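PDB 5WA1: programmed cell death 6-interacting protein from Homo sapiens, which takes part in endosomal cargo sorting, multivesicular body biogenesis, membrane repair and cytokinesis, here as its Bro1 domain, a region that binds CHMP4 proteins. Local coordinates for residues L89-D94 / Q370-L375; I96-P101 / V364-S369; E303-V308 / K319-K324; I295-H300 / D351-A356. All blocks are in the same frame, centred on the assembly; numbering follows the deposited sequence.

Contact 1: residues L89-D94 / Q370-L375; sequences LLRYYD and QKFTDL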
loop_
_atom_site.group_PDB
_atom_site.type_symbol
_atom_site.label_atom_id
_atom_site.label_comp_id
_atom_site.label_asym_id
_atom_site.label_seq_id
_atom_site.Cartn_x
_atom_site.Cartn_y
_atom_site.Cartn_z
ATOM N N LEU A 89 4.472 -16.149 -3.143
ATOM C CA LEU A 89 3.245 -15.585 -3.694
ATOM C C LEU A 89 3.495 -14.973 -5.065
ATOM O O LEU A 89 2.736 -15.214 -6.011
ATOM C CB LEU A 89 2.679 -14.531 -2.739
ATOM C CG LEU A 89 1.486 -14.986 -1.910
ATOM C CD1 LEU A 89 1.111 -13.920 -0.901
ATOM C CD2 LEU A 89 0.309 -15.320 -2.822
ATOM N N LEU A 90 4.541 -14.146 -5.177
ATOM C CA LEU A 90 4.862 -13.520 -6.456
ATOM C C LEU A 90 5.115 -14.570 -7.526
ATOM O O LEU A 90 4.634 -14.447 -8.660
ATOM C CB LEU A 90 6.083 -12.620 -6.307
ATOM C CG LEU A 90 5.899 -11.435 -5.363
ATOM C CD1 LEU A 90 7.194 -10.655 -5.262
ATOM C CD2 LEU A 90 4.759 -10.560 -5.838
ATOM N N ARG A 91 5.875 -15.611 -7.182
ATOM C CA ARG A 91 6.147 -16.674 -8.139
ATOM C C ARG A 91 4.860 -17.354 -8.584
ATOM O O ARG A 91 4.680 -17.642 -9.775
ATOM C CB ARG A 91 7.113 -17.692 -7.534
ATOM C CG ARG A 91 7.429 -18.849 -8.476
ATOM C CD ARG A 91 8.126 -20.003 -7.768
ATOM N NE ARG A 91 8.133 -21.205 -8.601
ATOM C CZ ARG A 91 8.511 -22.409 -8.185
ATOM N NH1 ARG A 91 8.927 -22.585 -6.936
ATOM N NH2 ARG A 91 8.472 -23.439 -9.019
ATOM N N TYR A 92 3.945 -17.614 -7.647
ATOM C CA TYR A 92 2.707 -18.287 -8.024
ATOM C C TYR A 92 1.838 -17.393 -8.905
ATOM O O TYR A 92 1.166 -17.895 -9.814
ATOM C CB TYR A 92 1.953 -18.745 -6.771
ATOM C CG TYR A 92 0.619 -19.396 -7.052
ATOM C CD1 TYR A 92 0.545 -20.608 -7.735
ATOM C CD2 TYR A 92 -0.569 -18.799 -6.645
ATOM C CE1 TYR A 92 -0.673 -21.205 -8.003
ATOM C CE2 TYR A 92 -1.799 -19.392 -6.911
ATOM C CZ TYR A 92 -1.842 -20.594 -7.590
ATOM O OH TYR A 92 -3.051 -21.192 -7.861
ATOM N N TYR A 93 1.858 -16.074 -8.682
ATOM C CA TYR A 93 1.149 -15.171 -9.585
ATOM C C TYR A 93 1.750 -15.204 -10.984
ATOM O O TYR A 93 1.018 -15.250 -11.979
ATOM C CB TYR A 93 1.163 -13.738 -9.040
ATOM C CG TYR A 93 0.420 -12.771 -9.930
ATOM C CD1 TYR A 93 -0.965 -12.708 -9.910
ATOM C CD2 TYR A 93 1.104 -11.929 -10.802
ATOM C CE1 TYR A 93 -1.653 -11.828 -10.725
ATOM C CE2 TYR A 93 0.423 -11.040 -11.620
ATOM C CZ TYR A 93 -0.954 -10.995 -11.577
ATOM O OH TYR A 93 -1.639 -10.119 -12.391
ATOM N N ASP A 94 3.082 -15.180 -11.084
ATOM C CA ASP A 94 3.726 -15.277 -12.390
ATOM C C ASP A 94 3.351 -16.574 -13.097
ATOM O O ASP A 94 3.106 -16.580 -14.308
ATOM C CB ASP A 94 5.246 -15.185 -12.246
ATOM C CG ASP A 94 5.727 -13.779 -11.938
ATOM O OD1 ASP A 94 4.932 -12.827 -12.088
ATOM O OD2 ASP A 94 6.908 -13.630 -11.558
ATOM N N GLN A 370 11.382 -12.770 -8.591
ATOM C CA GLN A 370 12.787 -12.846 -8.968
ATOM C C GLN A 370 13.141 -14.228 -9.498
ATOM O O GLN A 370 12.632 -15.246 -9.017
ATOM C CB GLN A 370 13.684 -12.509 -7.779
ATOM C CG GLN A 370 13.638 -11.044 -7.384
ATOM C CD GLN A 370 14.051 -10.124 -8.519
ATOM O OE1 GLN A 370 15.238 -9.961 -8.802
ATOM N NE2 GLN A 370 13.068 -9.518 -9.178
ATOM N N LYS A 371 14.028 -14.251 -10.492
ATOM C CA LYS A 371 14.545 -15.491 -11.069
ATOM C C LYS A 371 13.402 -16.423 -11.463
ATOM O O LYS A 371 13.406 -17.619 -11.161
ATOM C CB LYS A 371 15.512 -16.178 -10.100
ATOM C CG LYS A 371 16.803 -15.409 -9.849
ATOM C CD LYS A 371 17.627 -16.023 -8.720
ATOM C CE LYS A 371 16.925 -15.876 -7.373
ATOM N NZ LYS A 371 17.832 -16.163 -6.224
ATOM N N PHE A 372 12.402 -15.858 -12.132
ATOM C CA PHE A 372 11.234 -16.640 -12.500
ATOM C C PHE A 372 11.556 -17.585 -13.651
ATOM O O PHE A 372 12.279 -17.231 -14.586
ATOM C CB PHE A 372 10.066 -15.734 -12.885
ATOM C CG PHE A 372 8.883 -16.485 -13.432
ATOM C CD1 PHE A 372 8.097 -17.267 -12.600
ATOM C CD2 PHE A 372 8.566 -16.427 -14.781
ATOM C CE1 PHE A 372 7.015 -17.971 -13.101
ATOM C CE2 PHE A 372 7.483 -17.123 -15.286
ATOM C CZ PHE A 372 6.706 -17.897 -14.446
ATOM N N THR A 373 11.019 -18.802 -13.567
ATOM C CA THR A 373 11.136 -19.798 -14.630
ATOM C C THR A 373 9.770 -20.448 -14.799
ATOM O O THR A 373 9.279 -21.102 -13.875
ATOM C CB THR A 373 12.208 -20.846 -14.308
ATOM O OG1 THR A 373 11.913 -21.471 -13.051
ATOM C CG2 THR A 373 13.597 -20.214 -14.241
ATOM N N ASP A 374 9.147 -20.256 -15.964
ATOM C CA ASP A 374 7.854 -20.878 -16.237
ATOM C C ASP A 374 8.000 -22.394 -16.257
ATOM O O ASP A 374 8.874 -22.938 -16.934
ATOM C CB ASP A 374 7.285 -20.370 -17.568
ATOM C CG ASP A 374 5.954 -21.039 -17.953
ATOM O OD1 ASP A 374 5.293 -21.648 -17.085
ATOM O OD2 ASP A 374 5.559 -20.941 -19.137
ATOM N N LEU A 375 7.136 -23.075 -15.497
ATOM C CA LEU A 375 7.151 -24.529 -15.448
ATOM C C LEU A 375 6.635 -25.159 -16.737
ATOM O O LEU A 375 6.871 -26.349 -16.967
ATOM C CB LEU A 375 6.318 -25.016 -14.263
ATOM C CG LEU A 375 6.926 -24.863 -12.870
ATOM C CD1 LEU A 375 5.852 -25.046 -11.807
ATOM C CD2 LEU A 375 8.053 -25.857 -12.666
#

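Contact 2: residues I96-P101 / V364-S369; sequences ICSIEP and VNVPIS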
loop_
_atom_site.group_PDB
_atom_site.type_symbol
_atom_site.label_atom_id
_atom_site.label_comp_id
_atom_site.label_asym_id
_atom_site.label_seq_id
_atom_site.Cartn_x
_atom_site.Cartn_y
_atom_site.Cartn_z
ATOM N N ILE A 96 0.649 -18.554 -12.812
ATOM C CA ILE A 96 -0.736 -18.593 -13.277
ATOM C C ILE A 96 -0.924 -17.711 -14.509
ATOM O O ILE A 96 -1.592 -18.106 -15.475
ATOM C CB ILE A 96 -1.687 -18.187 -12.140
ATOM C CG1 ILE A 96 -1.539 -19.148 -10.955
ATOM C CG2 ILE A 96 -3.122 -18.150 -12.633
ATOM C CD1 ILE A 96 -1.923 -20.573 -11.259
ATOM N N CYS A 97 -0.349 -16.506 -14.501
ATOM C CA CYS A 97 -0.449 -15.655 -15.681
ATOM C C CYS A 97 0.158 -16.335 -16.905
ATOM O O CYS A 97 -0.395 -16.253 -18.008
ATOM C CB CYS A 97 0.217 -14.308 -15.416
ATOM S SG CYS A 97 -0.587 -13.373 -14.099
ATOM N N SER A 98 1.276 -17.043 -16.724
ATOM C CA SER A 98 1.974 -17.703 -17.824
ATOM C C SER A 98 1.265 -18.954 -18.327
ATOM O O SER A 98 1.746 -19.574 -19.280
ATOM C CB SER A 98 3.397 -18.071 -17.394
ATOM O OG SER A 98 4.217 -16.926 -17.288
ATOM N N ILE A 99 0.140 -19.334 -17.724
ATOM C CA ILE A 99 -0.526 -20.580 -18.046
ATOM C C ILE A 99 -1.863 -20.365 -18.746
ATOM O O ILE A 99 -2.267 -21.212 -19.552
ATOM C CB ILE A 99 -0.698 -21.419 -16.762
ATOM C CG1 ILE A 99 0.626 -22.099 -16.422
ATOM C CG2 ILE A 99 -1.821 -22.438 -16.881
ATOM C CD1 ILE A 99 0.657 -22.710 -15.058
ATOM N N GLU A 100 -2.540 -19.244 -18.490
ATOM C CA GLU A 100 -3.792 -18.925 -19.174
ATOM C C GLU A 100 -3.741 -19.145 -20.682
ATOM O O GLU A 100 -4.689 -19.731 -21.225
ATOM C CB GLU A 100 -4.192 -17.481 -18.838
ATOM C CG GLU A 100 -5.385 -16.971 -19.626
ATOM C CD GLU A 100 -5.753 -15.545 -19.267
ATOM O OE1 GLU A 100 -5.061 -14.948 -18.413
ATOM O OE2 GLU A 100 -6.733 -15.025 -19.842
ATOM N N PRO A 101 -2.699 -18.725 -21.413
ATOM C CA PRO A 101 -2.669 -19.042 -22.849
ATOM C C PRO A 101 -2.392 -20.505 -23.142
ATOM O O PRO A 101 -2.931 -21.039 -24.120
ATOM C CB PRO A 101 -1.547 -18.139 -23.389
ATOM C CG PRO A 101 -1.329 -17.105 -22.334
ATOM C CD PRO A 101 -1.614 -17.798 -21.047
ATOM N N VAL A 364 2.353 -3.759 -12.545
ATOM C CA VAL A 364 2.657 -5.180 -12.473
ATOM C C VAL A 364 3.013 -5.653 -13.882
ATOM O O VAL A 364 2.228 -5.511 -14.824
ATOM C CB VAL A 364 1.506 -5.983 -11.837
ATOM C CG1 VAL A 364 0.967 -5.254 -10.627
ATOM C CG2 VAL A 364 0.392 -6.305 -12.805
ATOM N N ASN A 365 4.244 -6.130 -14.037
ATOM C CA ASN A 365 4.757 -6.607 -15.320
ATOM C C ASN A 365 5.356 -7.978 -15.056
ATOM O O ASN A 365 6.479 -8.082 -14.552
ATOM C CB ASN A 365 5.787 -5.654 -15.916
ATOM C CG ASN A 365 5.196 -4.304 -16.273
ATOM O OD1 ASN A 365 4.168 -4.222 -16.949
ATOM N ND2 ASN A 365 5.842 -3.233 -15.815
ATOM N N VAL A 366 4.588 -9.014 -15.361
ATOM C CA VAL A 366 5.050 -10.388 -15.257
ATOM C C VAL A 366 6.299 -10.563 -16.113
ATOM O O VAL A 366 6.282 -10.243 -17.302
ATOM C CB VAL A 366 3.938 -11.359 -15.671
ATOM C CG1 VAL A 366 4.433 -12.799 -15.625
ATOM C CG2 VAL A 366 2.723 -11.167 -14.777
ATOM N N PRO A 367 7.388 -11.076 -15.516
ATOM C CA PRO A 367 7.465 -11.599 -14.145
ATOM C C PRO A 367 7.674 -10.550 -13.048
ATOM O O PRO A 367 8.560 -9.694 -13.158
ATOM C CB PRO A 367 8.672 -12.538 -14.212
ATOM C CG PRO A 367 9.570 -11.884 -15.211
ATOM C CD PRO A 367 8.660 -11.263 -16.241
ATOM N N ILE A 368 6.858 -10.620 -11.989
ATOM C CA ILE A 368 7.085 -9.771 -10.820
ATOM C C ILE A 368 7.913 -10.472 -9.750
ATOM O O ILE A 368 8.369 -9.812 -8.804
ATOM C CB ILE A 368 5.766 -9.257 -10.196
ATOM C CG1 ILE A 368 4.875 -10.399 -9.691
ATOM C CG2 ILE A 368 5.003 -8.387 -11.185
ATOM C CD1 ILE A 368 3.540 -9.898 -9.099
ATOM N N SER A 369 8.137 -11.778 -9.871
ATOM C CA SER A 369 9.006 -12.498 -8.948
ATOM C C SER A 369 10.428 -12.569 -9.498
ATOM O O SER A 369 10.663 -12.458 -10.704
ATOM C CB SER A 369 8.481 -13.914 -8.696
ATOM O OG SER A 369 8.799 -14.773 -9.777
#

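Contact 3: residues E303-V308 / K319-K324; sequences ELIKTV and KDFSDK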
loop_
_atom_site.group_PDB
_atom_site.type_symbol
_atom_site.label_atom_id
_atom_site.label_comp_id
_atom_site.label_asym_id
_atom_site.label_seq_id
_atom_site.Cartn_x
_atom_site.Cartn_y
_atom_site.Cartn_z
ATOM N N GLU A 303 -2.803 24.080 16.047
ATOM C CA GLU A 303 -4.243 23.867 15.939
ATOM C C GLU A 303 -4.548 22.490 15.363
ATOM O O GLU A 303 -5.411 21.764 15.877
ATOM C CB GLU A 303 -4.841 24.971 15.069
ATOM C CG GLU A 303 -6.348 25.070 15.059
ATOM C CD GLU A 303 -6.811 26.359 14.411
ATOM O OE1 GLU A 303 -5.945 27.108 13.903
ATOM O OE2 GLU A 303 -8.029 26.627 14.420
ATOM N N LEU A 304 -3.843 22.121 14.287
ATOM C CA LEU A 304 -4.025 20.808 13.669
ATOM C C LEU A 304 -3.692 19.682 14.639
ATOM O O LEU A 304 -4.424 18.686 14.724
ATOM C CB LEU A 304 -3.153 20.703 12.415
ATOM C CG LEU A 304 -3.592 21.544 11.218
ATOM C CD1 LEU A 304 -2.457 21.695 10.192
ATOM C CD2 LEU A 304 -4.835 20.910 10.575
ATOM N N ILE A 305 -2.593 19.821 15.385
ATOM C CA ILE A 305 -2.169 18.769 16.303
ATOM C C ILE A 305 -3.091 18.688 17.513
ATOM O O ILE A 305 -3.368 17.589 18.021
ATOM C CB ILE A 305 -0.694 18.991 16.693
ATOM C CG1 ILE A 305 0.207 18.560 15.539
ATOM C CG2 ILE A 305 -0.316 18.215 17.944
ATOM C CD1 ILE A 305 -0.075 17.139 15.045
ATOM N N LYS A 306 -3.603 19.830 17.983
ATOM C CA LYS A 306 -4.593 19.801 19.058
ATOM C C LYS A 306 -5.854 19.059 18.627
ATOM O O LYS A 306 -6.440 18.303 19.413
ATOM C CB LYS A 306 -4.936 21.226 19.496
ATOM C CG LYS A 306 -5.940 21.317 20.639
ATOM C CD LYS A 306 -6.187 22.766 21.021
ATOM C CE LYS A 306 -7.408 22.910 21.916
ATOM N NZ LYS A 306 -7.765 24.344 22.104
ATOM N N THR A 307 -6.288 19.258 17.379
ATOM C CA THR A 307 -7.493 18.580 16.905
ATOM C C THR A 307 -7.278 17.074 16.818
ATOM O O THR A 307 -8.189 16.291 17.116
ATOM C CB THR A 307 -7.916 19.154 15.551
ATOM O OG1 THR A 307 -8.090 20.571 15.665
ATOM C CG2 THR A 307 -9.230 18.553 15.103
ATOM N N VAL A 308 -6.078 16.654 16.419
ATOM C CA VAL A 308 -5.755 15.233 16.345
ATOM C C VAL A 308 -5.664 14.631 17.739
ATOM O O VAL A 308 -6.113 13.500 17.977
ATOM C CB VAL A 308 -4.451 15.042 15.552
ATOM C CG1 VAL A 308 -3.965 13.603 15.622
ATOM C CG2 VAL A 308 -4.667 15.451 14.124
ATOM N N LYS A 319 2.108 13.588 21.360
ATOM C CA LYS A 319 2.500 14.418 22.499
ATOM C C LYS A 319 3.850 15.087 22.265
ATOM O O LYS A 319 4.011 16.286 22.522
ATOM C CB LYS A 319 2.543 13.599 23.789
ATOM C CG LYS A 319 3.107 14.389 24.970
ATOM C CD LYS A 319 3.325 13.527 26.203
ATOM C CE LYS A 319 4.115 14.274 27.265
ATOM N NZ LYS A 319 3.459 15.552 27.659
ATOM N N ASP A 320 4.833 14.326 21.779
ATOM C CA ASP A 320 6.170 14.879 21.576
ATOM C C ASP A 320 6.166 15.967 20.508
ATOM O O ASP A 320 6.788 17.024 20.682
ATOM C CB ASP A 320 7.142 13.757 21.205
ATOM C CG ASP A 320 7.474 12.852 22.384
ATOM O OD1 ASP A 320 6.784 12.942 23.423
ATOM O OD2 ASP A 320 8.421 12.047 22.268
ATOM N N PHE A 321 5.473 15.719 19.394
ATOM C CA PHE A 321 5.322 16.733 18.355
ATOM C C PHE A 321 4.600 17.965 18.889
ATOM O O PHE A 321 4.975 19.104 18.573
ATOM C CB PHE A 321 4.565 16.128 17.175
ATOM C CG PHE A 321 4.590 16.961 15.928
ATOM C CD1 PHE A 321 5.618 17.853 15.681
ATOM C CD2 PHE A 321 3.574 16.839 14.996
ATOM C CE1 PHE A 321 5.629 18.614 14.523
ATOM C CE2 PHE A 321 3.580 17.591 13.835
ATOM C CZ PHE A 321 4.608 18.482 13.597
ATOM N N SER A 322 3.567 17.755 19.711
ATOM C CA SER A 322 2.811 18.872 20.269
ATOM C C SER A 322 3.694 19.763 21.137
ATOM O O SER A 322 3.622 20.997 21.052
ATOM C CB SER A 322 1.630 18.342 21.076
ATOM O OG SER A 322 0.760 19.390 21.444
ATOM N N ASP A 323 4.536 19.151 21.978
ATOM C CA ASP A 323 5.447 19.907 22.833
ATOM C C ASP A 323 6.490 20.656 22.014
ATOM O O ASP A 323 6.863 21.785 22.356
ATOM C CB ASP A 323 6.134 18.965 23.819
ATOM C CG ASP A 323 5.162 18.309 24.774
ATOM O OD1 ASP A 323 4.044 18.838 24.941
ATOM O OD2 ASP A 323 5.516 17.260 25.355
ATOM N N LYS A 324 6.992 20.034 20.946
ATOM C CA LYS A 324 7.962 20.700 20.084
ATOM C C LYS A 324 7.360 21.951 19.456
ATOM O O LYS A 324 7.984 23.018 19.441
ATOM C CB LYS A 324 8.451 19.728 19.012
ATOM C CG LYS A 324 9.532 20.285 18.106
ATOM C CD LYS A 324 10.150 19.187 17.242
ATOM C CE LYS A 324 9.140 18.574 16.287
ATOM N NZ LYS A 324 9.724 17.443 15.506
#

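Contact 4: residues I295-H300 / D351-A356; sequences IARLQH and DPIGKA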
loop_
_atom_site.group_PDB
_atom_site.type_symbol
_atom_site.label_atom_id
_atom_site.label_comp_id
_atom_site.label_asym_id
_atom_site.label_seq_id
_atom_site.Cartn_x
_atom_site.Cartn_y
_atom_site.Cartn_z
ATOM N N ILE A 295 5.262 32.448 13.225
ATOM C CA ILE A 295 4.249 32.311 14.270
ATOM C C ILE A 295 2.932 31.826 13.677
ATOM O O ILE A 295 2.259 30.959 14.246
ATOM C CB ILE A 295 4.073 33.650 15.019
ATOM C CG1 ILE A 295 5.271 33.914 15.925
ATOM C CG2 ILE A 295 2.783 33.636 15.835
ATOM C CD1 ILE A 295 5.376 35.359 16.418
ATOM N N ALA A 296 2.525 32.403 12.542
ATOM C CA ALA A 296 1.264 32.009 11.917
ATOM C C ALA A 296 1.271 30.534 11.544
ATOM O O ALA A 296 0.265 29.835 11.710
ATOM C CB ALA A 296 0.998 32.860 10.678
ATOM N N ARG A 297 2.404 30.044 11.043
ATOM C CA ARG A 297 2.466 28.650 10.620
ATOM C C ARG A 297 2.538 27.710 11.821
ATOM O O ARG A 297 1.896 26.655 11.826
ATOM C CB ARG A 297 3.646 28.457 9.668
ATOM C CG ARG A 297 3.453 29.205 8.341
ATOM C CD ARG A 297 4.411 28.684 7.292
ATOM N NE ARG A 297 4.332 29.399 6.016
ATOM C CZ ARG A 297 3.438 29.157 5.060
ATOM N NH1 ARG A 297 2.505 28.219 5.224
ATOM N NH2 ARG A 297 3.473 29.861 3.934
ATOM N N LEU A 298 3.267 28.097 12.871
ATOM C CA LEU A 298 3.280 27.300 14.094
ATOM C C LEU A 298 1.904 27.269 14.748
ATOM O O LEU A 298 1.508 26.253 15.333
ATOM C CB LEU A 298 4.319 27.849 15.084
ATOM C CG LEU A 298 5.813 27.643 14.765
ATOM C CD1 LEU A 298 6.731 28.498 15.682
ATOM C CD2 LEU A 298 6.197 26.172 14.856
ATOM N N GLN A 299 1.166 28.381 14.682
ATOM C CA GLN A 299 -0.177 28.387 15.258
ATOM C C GLN A 299 -1.080 27.431 14.507
ATOM O O GLN A 299 -1.921 26.757 15.111
ATOM C CB GLN A 299 -0.775 29.797 15.251
ATOM C CG GLN A 299 -0.160 30.700 16.314
ATOM C CD GLN A 299 -0.694 32.122 16.295
ATOM O OE1 GLN A 299 -0.529 32.862 17.261
ATOM N NE2 GLN A 299 -1.328 32.513 15.196
ATOM N N HIS A 300 -0.919 27.361 13.187
ATOM C CA HIS A 300 -1.716 26.435 12.394
ATOM C C HIS A 300 -1.347 24.986 12.702
ATOM O O HIS A 300 -2.230 24.134 12.844
ATOM C CB HIS A 300 -1.529 26.738 10.909
ATOM C CG HIS A 300 -2.476 25.986 10.023
ATOM N ND1 HIS A 300 -2.148 25.600 8.744
ATOM C CD2 HIS A 300 -3.748 25.569 10.229
ATOM C CE1 HIS A 300 -3.170 24.959 8.201
ATOM N NE2 HIS A 300 -4.152 24.920 9.084
ATOM N N ASP A 351 1.410 32.274 1.458
ATOM C CA ASP A 351 1.485 31.554 0.203
ATOM C C ASP A 351 1.377 30.055 0.472
ATOM O O ASP A 351 1.774 29.576 1.537
ATOM C CB ASP A 351 2.782 31.885 -0.531
ATOM C CG ASP A 351 2.859 33.353 -0.929
ATOM O OD1 ASP A 351 2.349 33.708 -2.015
ATOM O OD2 ASP A 351 3.418 34.155 -0.146
ATOM N N PRO A 352 0.790 29.299 -0.452
ATOM C CA PRO A 352 0.644 27.860 -0.225
ATOM C C PRO A 352 1.993 27.163 -0.217
ATOM O O PRO A 352 2.921 27.550 -0.931
ATOM C CB PRO A 352 -0.214 27.392 -1.409
ATOM C CG PRO A 352 0.014 28.430 -2.470
ATOM C CD PRO A 352 0.175 29.728 -1.722
ATOM N N ILE A 353 2.100 26.131 0.622
ATOM C CA ILE A 353 3.263 25.254 0.563
ATOM C C ILE A 353 3.160 24.401 -0.691
ATOM O O ILE A 353 2.076 23.921 -1.047
ATOM C CB ILE A 353 3.352 24.388 1.833
ATOM C CG1 ILE A 353 3.428 25.287 3.077
ATOM C CG2 ILE A 353 4.542 23.438 1.762
ATOM C CD1 ILE A 353 3.229 24.550 4.399
ATOM N N GLY A 354 4.276 24.242 -1.392
ATOM C CA GLY A 354 4.300 23.414 -2.580
ATOM C C GLY A 354 4.130 21.942 -2.239
ATOM O O GLY A 354 3.932 21.546 -1.090
ATOM N N LYS A 355 4.220 21.113 -3.281
ATOM C CA LYS A 355 4.040 19.671 -3.155
ATOM C C LYS A 355 5.099 18.961 -3.982
ATOM O O LYS A 355 5.362 19.352 -5.120
ATOM C CB LYS A 355 2.638 19.235 -3.611
ATOM C CG LYS A 355 1.570 19.552 -2.576
ATOM C CD LYS A 355 0.176 19.587 -3.159
ATOM C CE LYS A 355 -0.780 20.166 -2.135
ATOM N NZ LYS A 355 -2.131 20.404 -2.710
ATOM N N ALA A 356 5.704 17.922 -3.408
ATOM C CA ALA A 356 6.668 17.091 -4.125
ATOM C C ALA A 356 6.309 15.624 -3.938
ATOM O O ALA A 356 6.333 15.117 -2.811
ATOM C CB ALA A 356 8.094 17.357 -3.639
#

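Contact 1: residues L89-D94 / Q370-L375
Phe372 lays its ring against Asp94, and the first shell of the contact is a CH-pi approach over one ring face. Asp94 CB stands 3.7 Å from the centroid of the Phe372 ring, 22° off the normal, and is shifted toward the rim, so its nearest ring atom is Phe372 CE1 at 3.4 Å. The two side chains run past each other in opposite directions, and the Asp94 carboxylate is turned 75° from the ring plane. On the opposite face of the ring the backbone N of Asp374 lies 3.6 Å above the plane, which places the phenyl between the helix and the backbone of its own loop. With CG anti to the backbone N (chi1 173°), the Phe372 ring is carried across to the helix. Beside it Arg91 stretches out along the loop: its extended chain crosses Leu375 at about a right angle, and Arg91 NH2 meets Leu375 CD1 at 4.1 Å.

The second shell fixes both partners. Asp94 spends its carboxylate on the loop just ahead of Phe372, OD1 accepting from the backbone N of Ile368 and OD2 from that of Ser369. Gln95 secures the far end, its amide bonding to Asp374 OD1 and Leu375 N, while Glu87 receives the N-H of Gln370. On its other sides the helix packs against helices 56-75, 137-157 and 164-191. The arrangement is that of the largely helical Bro1 domain, in which the extended C-terminal segment runs back over the body and is fastened along helix 83-97.

Contact 2: residues I96-P101 / V364-S369
Val366 sets its CG2 methyl against the side chain of Cys97, 4.0 Å from Cys97 SG and 4.1 Å from Cys97 CB. This is a surface contact of the Bro1 domain, where the long C-terminal segment passes the end of helix 83-97, and it is small: 93 Å² is buried between 96-101 and 364-369, with Cys97 and Val366 supplying most of it. The interaction is purely apolar. CB of the cysteine already points at the valine, and with SG anti to the carbonyl carbon (chi1 -63°) the sulfur meets the same methyl group. The other branch of Val366 leans toward the turn that follows, CG1 coming within 4.5 Å of Ser98 OG, a marginal touch. Ser98 itself bends back to the helix through a weak hydrogen bond to the carbonyl O of Asp94, and its side chain also borders Phe372 and Asp374, so the turn is flanked by two parts of the same returning segment.

After the valine the chain changes course at Pro367, which packs on Phe372, and Ile368 then packs on Leu90 and Tyr93 of the helix. Helix 137-157 packs against this end of the helix, with Lys141 touching both Ile96 and Cys97. The turn is secured by the Ile99 N-H, which bonds to Ile96 O at 3.1 Å, and in the facing segment the peptide bond joining Val366 to Pro367 is cis.

Contact 3: residues E303-V308 / K319-K324
Ile305 makes the apolar part of this contact, filling the angle between Phe321 and Ser322. The two segments belong to consecutive helices, 291-311 and 319-340, which run in roughly opposite senses as a helical hairpin within the Bro1 domain, a family grouped with the TPR clan. Each branch of the isoleucine has its own partner. The CG1-CD1 arm crosses the phenylalanine side chain at about a right angle and meets the ring obliquely at CD2 and CE2, with Ile305 CD1 3.7 Å from Phe321 CD2 and Ile305 CG1 3.8 Å from the same atom. The CG2 methyl goes to the serine instead, 3.7 Å from Ser322 CB. That division follows from the first torsion: with CG1 anti to the carbonyl carbon (chi1 -76°), CG2 is left pointing anti to the backbone N and toward the neighbouring helix. Around this core, Val318 from the connecting loop also touches Ile305, and Phe321 borders Asn276 of helix 262-287, so the hairpin packs in turn on the preceding long helix.

Between these two segments the contact is apolar; the polar and ionic pairs lie within one or the other. In the second, Lys319 NZ and Asp323 OD2 form a salt bridge at 3.5 Å, one helical turn apart and turned from Ile305. In the first, the carbonyl O of Glu303 is gripped twice by Thr307, by the backbone N at 3.1 Å and by the hydroxyl, the two donors arriving from opposite faces of the carbonyl plane; Thr307 OG1 lies 2.9 Å from Glu303 O and is tilted 31° from that plane.

Contact 4: residues I295-H300 / D351-A356
The guanidinium of Arg297 is the flat group of this contact, and the backbone carbonyl of Asp351 sits at its edge, only 2° out of its plane. Ile353 approaches the same group at a slant, its CG1 3.7 Å and its CD1 3.8 Å from Arg297 NH1, the two side chains sliding past each other in opposite directions. The contact joins helix 291-311 of the Bro1 domain to the extended segment that leaves helix 319-340 and runs back along the helical body.

All three guanidinium nitrogens have partners. NE pairs with Glu293 one helical turn earlier and NH1 with Glu278 of helix 262-287, both as salt bridges, while NH2 donates to the loop. Two carboxylates probably stabilise the positive charge in its largely buried setting and fix the rotation of the group; the chain is extended from CG to NE, and a terminal twist (chi4 -83°) stands the guanidinium across its own arm. Glu278 also accepts from His300 ND1, which ties a second side chain of the helix into this network. The carboxylate of Asp351 stands off from the arginine: Arg297 NH2 and Asp351 OD2 are 5.9 Å apart.

Further along, Ile353 leans on Ala235 and Asn239 of helix 231-252, Lys355 forms a salt bridge with Asp243, and Ala356 packs on an apolar side chain of the bound peptide. At the start of this run the bond from Arg297 NH2 to Asp351 O is 3.0 Å long and nearly straight, with 167° at the hydrogen and the donor in the carbonyl plane.

The four contacts fall into two pairs on opposite sides of the chain's centre. Contacts 1 and 2, with centres about 7 Å apart, share helix 83-97 and touch directly, Arg91 N lying 3.5 Å from Ser369 CB. Contacts 3 and 4 share helix 291-311, their centres about 15 Å apart, and touch only through chain continuity. Between the pairs, centres lie about 46 to 47 Å apart. One C-terminal course after helix 319-340 supplies the second segments of contacts 4, 2 and 1 in turn, spanning the domain lengthwise. The bound peptide is met at Ala356 of contact 4, toward the end of 351-356 away from Arg297.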